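Local coordinates for protein beta-ketoacyl synthase (Burkholderia phymatum, PDB 4EWG) that probably acts as a 3-oxoacyl-[acyl-carrier-protein] synthase, an enzyme of the thiolase-like superfamily that condenses acyl units in fatty acid synthesis, at residues L49-A54 with Y210-R215; N297-V302 with E326-S331. One frame throughout, in Å; residues are numbered along the deposited sequence.

Contact 1 (49-54 with 210-215) and contact 2 (297-302 with 326-331) lie in one ketosynthase chain, the first within the N-terminal and the second within the C-terminal sequence family of the beta-ketoacyl synthases. They follow one another along the chain and do not touch: their centres are 31 Å apart and their nearest atoms about 17 Å. Contact 1 ties two loop regions together near the surface, where an imidazole is bound, probably from the crystallisation liquor. Contact 2 joins neighbouring parallel strands toward one end of the large mixed sheet. The centre of contact 1 lies 21 Å, and that of contact 2 20 Å, from the centre of the chain; both are away from His249, a calcium ligand that carries no metal in this chain.

Contact 1 of 2, residues L49-A54 with Y210-R215; sequences LHTRLA and YATSTR. With IMD (imidazole), chain C.
Thr51 and Thr214 bring the two segments closest, their CA atoms 4.7 Å apart. The segments form no beta bridge with each other: 49-54 is a loop running into strand 53-54, which pairs with strand 38-39, whereas the loop 210-215 follows helix 200-207, which ends in a Schellman motif at Tyr210. The one hydrogen bond across goes from Thr51 OG1 to Ser213 O (2.7 Å), meeting the carbonyl almost head-on, with a C=O...donor angle of 172°. Thr51 OG1 stands anti to its own backbone N (chi1 -167°) and also accepts from Leu53 N at 3.1 Å, forming an ST turn. Thr51 and Thr212 cross at about a right angle, their CG2 methyls 4.2 Å apart. Further along, Leu53 CD1 rests 3.7 Å from Ser213 OG, a hydroxyl bonded to Asp231 and Thr222. On the more exposed side, imidazole N3 donates to Thr212 OG1 (2.7 Å), with C4 near His50 and C5 near Tyr210, though its exact placement is doubtful. Asp207 binds both Thr212 OG1 and the backbone N of His50 and Thr51, bridging the segments from the preceding helix. Thr51 OG1 thus serves as donor and acceptor at once, fixing its hydroxyl direction and coupling the turn at 51-53 to the 210-215 loop.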
loop_
_atom_site.group_PDB
_atom_site.type_symbol
_atom_site.label_atom_id
_atom_site.label_comp_id
_atom_site.label_asym_id
_atom_site.label_seq_id
_atom_site.Cartn_x
_atom_site.Cartn_y
_atom_site.Cartn_z
ATOM N N LEU A 49 4.650 20.117 20.573
ATOM C CA LEU A 49 3.341 20.176 19.899
ATOM C C LEU A 49 2.642 21.456 20.312
ATOM O O LEU A 49 2.564 21.754 21.485
ATOM C CB LEU A 49 2.465 19.014 20.274
ATOM C CG LEU A 49 2.780 17.684 19.598
ATOM C CD1 LEU A 49 1.812 16.640 20.119
ATOM C CD2 LEU A 49 2.712 17.822 18.090
ATOM N N HIS A 50 2.149 22.200 19.335
ATOM C CA HIS A 50 1.404 23.406 19.588
ATOM C C HIS A 50 -0.011 23.094 19.896
ATOM O O HIS A 50 -0.587 23.648 20.835
ATOM C CB HIS A 50 1.499 24.327 18.388
ATOM C CG HIS A 50 2.914 24.812 18.119
ATOM N ND1 HIS A 50 3.594 24.505 16.986
ATOM C CD2 HIS A 50 3.775 25.533 18.903
ATOM C CE1 HIS A 50 4.822 25.049 17.043
ATOM N NE2 HIS A 50 4.940 25.663 18.218
ATOM N N THR A 51 -0.614 22.184 19.140
ATOM C CA THR A 51 -2.014 21.847 19.409
ATOM C C THR A 51 -2.157 21.010 20.672
ATOM O O THR A 51 -1.301 20.221 20.989
ATOM C CB THR A 51 -2.704 21.132 18.234
ATOM O OG1 THR A 51 -4.119 21.122 18.457
ATOM C CG2 THR A 51 -2.224 19.727 18.073
ATOM N N ARG A 52 -3.276 21.207 21.364
ATOM C CA ARG A 52 -3.732 20.311 22.415
ATOM C C ARG A 52 -5.145 19.779 22.108
ATOM O O ARG A 52 -5.924 19.501 23.022
ATOM C CB ARG A 52 -3.712 21.046 23.767
ATOM C CG ARG A 52 -2.309 21.382 24.257
ATOM C CD ARG A 52 -1.573 20.113 24.634
ATOM N NE ARG A 52 -0.217 20.372 25.097
ATOM C CZ ARG A 52 0.852 20.458 24.317
ATOM N NH1 ARG A 52 0.750 20.320 23.009
ATOM N NH2 ARG A 52 2.033 20.696 24.857
ATOM N N LEU A 53 -5.473 19.644 20.825
ATOM C CA LEU A 53 -6.817 19.177 20.418
ATOM C C LEU A 53 -6.768 17.844 19.673
ATOM O O LEU A 53 -5.840 17.603 18.907
ATOM C CB LEU A 53 -7.473 20.214 19.505
ATOM C CG LEU A 53 -7.565 21.641 20.049
ATOM C CD1 LEU A 53 -7.974 22.615 18.949
ATOM C CD2 LEU A 53 -8.546 21.640 21.199
ATOM N N ALA A 54 -7.779 17.001 19.899
ATOM C CA ALA A 54 -7.974 15.764 19.137
ATOM C C ALA A 54 -9.429 15.381 19.231
ATOM O O ALA A 54 -10.160 15.929 20.076
ATOM C CB ALA A 54 -7.122 14.629 19.691
ATOM N N TYR A 210 2.295 23.288 10.673
ATOM C CA TYR A 210 1.366 24.345 11.119
ATOM C C TYR A 210 -0.039 24.199 10.523
ATOM O O TYR A 210 -0.684 25.186 10.249
ATOM C CB TYR A 210 1.908 25.743 10.804
ATOM C CG TYR A 210 3.281 25.943 11.352
ATOM C CD1 TYR A 210 4.389 25.499 10.633
ATOM C CD2 TYR A 210 3.488 26.559 12.610
ATOM C CE1 TYR A 210 5.659 25.632 11.132
ATOM C CE2 TYR A 210 4.772 26.729 13.111
ATOM C CZ TYR A 210 5.860 26.249 12.358
ATOM O OH TYR A 210 7.146 26.350 12.803
ATOM N N ALA A 211 -0.494 22.967 10.315
ATOM C CA ALA A 211 -1.810 22.712 9.714
ATOM C C ALA A 211 -2.839 22.397 10.780
ATOM O O ALA A 211 -4.048 22.357 10.491
ATOM C CB ALA A 211 -1.722 21.557 8.719
ATOM N N THR A 212 -2.382 22.220 12.021
ATOM C CA THR A 212 -3.294 21.922 13.112
ATOM C C THR A 212 -3.898 23.202 13.708
ATOM O O THR A 212 -3.215 24.204 13.862
ATOM C CB THR A 212 -2.578 21.185 14.247
ATOM O OG1 THR A 212 -1.363 21.865 14.560
ATOM C CG2 THR A 212 -2.276 19.763 13.874
ATOM N N SER A 213 -5.169 23.141 14.074
ATOM C CA SER A 213 -5.800 24.165 14.909
ATOM C C SER A 213 -5.142 24.229 16.292
ATOM O O SER A 213 -4.835 23.179 16.879
ATOM C CB SER A 213 -7.276 23.843 15.096
ATOM O OG SER A 213 -7.908 24.790 15.955
ATOM N N THR A 214 -4.949 25.446 16.811
ATOM C CA THR A 214 -4.369 25.650 18.105
ATOM C C THR A 214 -5.332 26.403 19.051
ATOM O O THR A 214 -4.897 26.989 20.046
ATOM C CB THR A 214 -3.056 26.431 17.995
ATOM O OG1 THR A 214 -3.324 27.642 17.343
ATOM C CG2 THR A 214 -1.999 25.662 17.191
ATOM N N ARG A 215 -6.629 26.363 18.775
ATOM C CA ARG A 215 -7.592 26.939 19.700
ATOM C C ARG A 215 -7.786 26.000 20.871
ATOM O O ARG A 215 -8.827 25.387 21.030
ATOM C CB ARG A 215 -8.892 27.258 18.989
ATOM C CG ARG A 215 -8.724 28.482 18.118
ATOM C CD ARG A 215 -9.948 28.750 17.276
ATOM N NE ARG A 215 -11.054 29.308 18.074
ATOM C CZ ARG A 215 -12.202 29.756 17.566
ATOM N NH1 ARG A 215 -12.426 29.707 16.256
ATOM N NH2 ARG A 215 -13.130 30.249 18.371
HETATM N N1 IMD C . 0.029 26.407 14.235
HETATM C C2 IMD C . -0.670 25.301 13.851
HETATM N N3 IMD C . 0.015 24.205 14.233
HETATM C C4 IMD C . 1.161 24.617 14.873
HETATM C C5 IMD C . 1.163 26.015 14.884
#

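Contact 2 of 2, residues N297-V302 with E326-S331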
loop_
_atom_site.group_PDB
_atom_site.type_symbol
_atom_site.label_atom_id
_atom_site.label_comp_id
_atom_site.label_asym_id
_atom_site.label_seq_id
_atom_site.Cartn_x
_atom_site.Cartn_y
_atom_site.Cartn_z
ATOM N N ASN A 297 -23.912 17.288 -13.848
ATOM C CA ASN A 297 -25.294 17.568 -13.462
ATOM C C ASN A 297 -25.957 16.478 -12.644
ATOM O O ASN A 297 -26.855 16.770 -11.863
ATOM C CB ASN A 297 -26.161 17.774 -14.721
ATOM C CG ASN A 297 -25.644 18.857 -15.602
ATOM O OD1 ASN A 297 -24.796 19.667 -15.184
ATOM N ND2 ASN A 297 -26.140 18.898 -16.843
ATOM N N ALA A 298 -25.522 15.238 -12.832
ATOM C CA ALA A 298 -26.128 14.101 -12.139
ATOM C C ALA A 298 -25.862 14.087 -10.636
ATOM O O ALA A 298 -26.578 13.436 -9.898
ATOM C CB ALA A 298 -25.666 12.795 -12.742
ATOM N N ILE A 299 -24.841 14.797 -10.175
ATOM C CA ILE A 299 -24.417 14.685 -8.765
ATOM C C ILE A 299 -25.232 15.638 -7.908
ATOM O O ILE A 299 -25.181 16.856 -8.102
ATOM C CB ILE A 299 -22.892 14.979 -8.625
ATOM C CG1 ILE A 299 -22.100 14.058 -9.566
ATOM C CG2 ILE A 299 -22.398 14.795 -7.182
ATOM C CD1 ILE A 299 -22.334 12.574 -9.258
ATOM N N ALA A 300 -25.988 15.089 -6.955
ATOM C CA ALA A 300 -26.840 15.904 -6.085
ATOM C C ALA A 300 -26.093 16.459 -4.846
ATOM O O ALA A 300 -26.541 17.431 -4.233
ATOM C CB ALA A 300 -28.052 15.135 -5.662
ATOM N N TYR A 301 -24.966 15.859 -4.479
ATOM C CA TYR A 301 -24.241 16.257 -3.252
ATOM C C TYR A 301 -22.800 15.804 -3.308
ATOM O O TYR A 301 -22.477 14.752 -3.843
ATOM C CB TYR A 301 -24.937 15.689 -1.996
ATOM C CG TYR A 301 -24.134 15.755 -0.702
ATOM C CD1 TYR A 301 -24.170 16.875 0.100
ATOM C CD2 TYR A 301 -23.355 14.670 -0.272
ATOM C CE1 TYR A 301 -23.435 16.946 1.287
ATOM C CE2 TYR A 301 -22.616 14.729 0.906
ATOM C CZ TYR A 301 -22.663 15.873 1.687
ATOM O OH TYR A 301 -21.958 15.952 2.887
ATOM N N VAL A 302 -21.932 16.631 -2.754
ATOM C CA VAL A 302 -20.562 16.289 -2.557
ATOM C C VAL A 302 -20.272 16.227 -1.071
ATOM O O VAL A 302 -20.523 17.193 -0.353
ATOM C CB VAL A 302 -19.664 17.337 -3.220
ATOM C CG1 VAL A 302 -18.197 17.104 -2.866
ATOM C CG2 VAL A 302 -19.903 17.331 -4.710
ATOM N N GLU A 326 -21.608 26.798 -8.884
ATOM C CA GLU A 326 -21.931 27.262 -7.509
ATOM C C GLU A 326 -23.057 26.513 -6.835
ATOM O O GLU A 326 -23.221 26.637 -5.642
ATOM C CB GLU A 326 -22.284 28.764 -7.490
ATOM N N ARG A 327 -23.833 25.746 -7.585
ATOM C CA ARG A 327 -25.069 25.171 -7.051
ATOM C C ARG A 327 -24.855 23.961 -6.159
ATOM O O ARG A 327 -25.789 23.496 -5.514
ATOM C CB ARG A 327 -26.063 24.823 -8.201
ATOM C CG ARG A 327 -25.583 23.786 -9.243
ATOM C CD ARG A 327 -26.117 22.376 -8.976
ATOM N NE ARG A 327 -25.384 21.344 -9.720
ATOM C CZ ARG A 327 -25.316 20.056 -9.378
ATOM N NH1 ARG A 327 -25.933 19.602 -8.292
ATOM N NH2 ARG A 327 -24.609 19.216 -10.128
ATOM N N MET A 328 -23.646 23.433 -6.125
ATOM C CA MET A 328 -23.437 22.107 -5.516
ATOM C C MET A 328 -23.527 22.150 -4.000
ATOM O O MET A 328 -22.750 22.866 -3.341
ATOM C CB MET A 328 -22.092 21.518 -5.944
ATOM C CG MET A 328 -21.738 20.191 -5.267
ATOM S SD MET A 328 -22.954 18.895 -5.586
ATOM C CE MET A 328 -22.603 18.432 -7.270
ATOM N N PRO A 329 -24.467 21.387 -3.430
ATOM C CA PRO A 329 -24.466 21.222 -1.972
ATOM C C PRO A 329 -23.254 20.421 -1.525
ATOM O O PRO A 329 -22.890 19.414 -2.172
ATOM C CB PRO A 329 -25.763 20.457 -1.693
ATOM C CG PRO A 329 -26.616 20.696 -2.905
ATOM C CD PRO A 329 -25.642 20.738 -4.045
ATOM N N ILE A 330 -22.639 20.858 -0.436
ATOM C CA ILE A 330 -21.407 20.263 0.040
ATOM C C ILE A 330 -21.334 20.450 1.540
ATOM O O ILE A 330 -21.840 21.437 2.071
ATOM C CB ILE A 330 -20.176 20.921 -0.677
ATOM C CG1 ILE A 330 -18.857 20.257 -0.299
ATOM C CG2 ILE A 330 -20.091 22.408 -0.374
ATOM C CD1 ILE A 330 -17.717 20.554 -1.274
ATOM N N SER A 331 -20.759 19.472 2.233
ATOM C CA SER A 331 -20.419 19.624 3.659
ATOM C C SER A 331 -19.319 18.640 4.064
ATOM O O SER A 331 -18.987 17.714 3.322
ATOM C CB SER A 331 -21.650 19.464 4.561
ATOM O OG SER A 331 -22.136 18.149 4.541
#
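Val302 N donates to Pro329 O at 3.0 Å, a nearly straight bond (171° at the hydrogen), whereas the return bond from Ser331 N to Val302 O is weak at 3.5 Å. Val302 O also receives a CA-H...O contact from Ile330 CA at 3.2 Å. Nearer the start of the two segments, the guanidinium of Arg327 grips Ile299 O end-on. Arg327 NH1 (2.9 Å) and NH2 (3.2 Å) both donate to Ile299 O, which lies in the guanidinium plane. Arg327 is bent at chi2 (99°), and its exposed side chain reaches across to a backbone acceptor. Tyr301 OH donates to Ser331 OG at 2.8 Å, at the edge of the phenol ring and in its plane; the serine hydroxyl is bonded further to Ala362 O, and the tyrosine hydroxyl to Asn303 ND2, so both buried hydroxyls have two partners. On the apolar side, the side chains of Val302 and Met328 cross at about a right angle, Val302 CG2 pressing tightly on Met328 CG (3.4 Å), while those of Val302 and Ile330 lie side by side, pointing the same way. Phe324 of helix 310-324 packs against Ile299 and Val302. Strand 299-303, that helix and strand 329-331 make up a beta-alpha-beta unit, with parallel strands as in the layered thiolase-like fold.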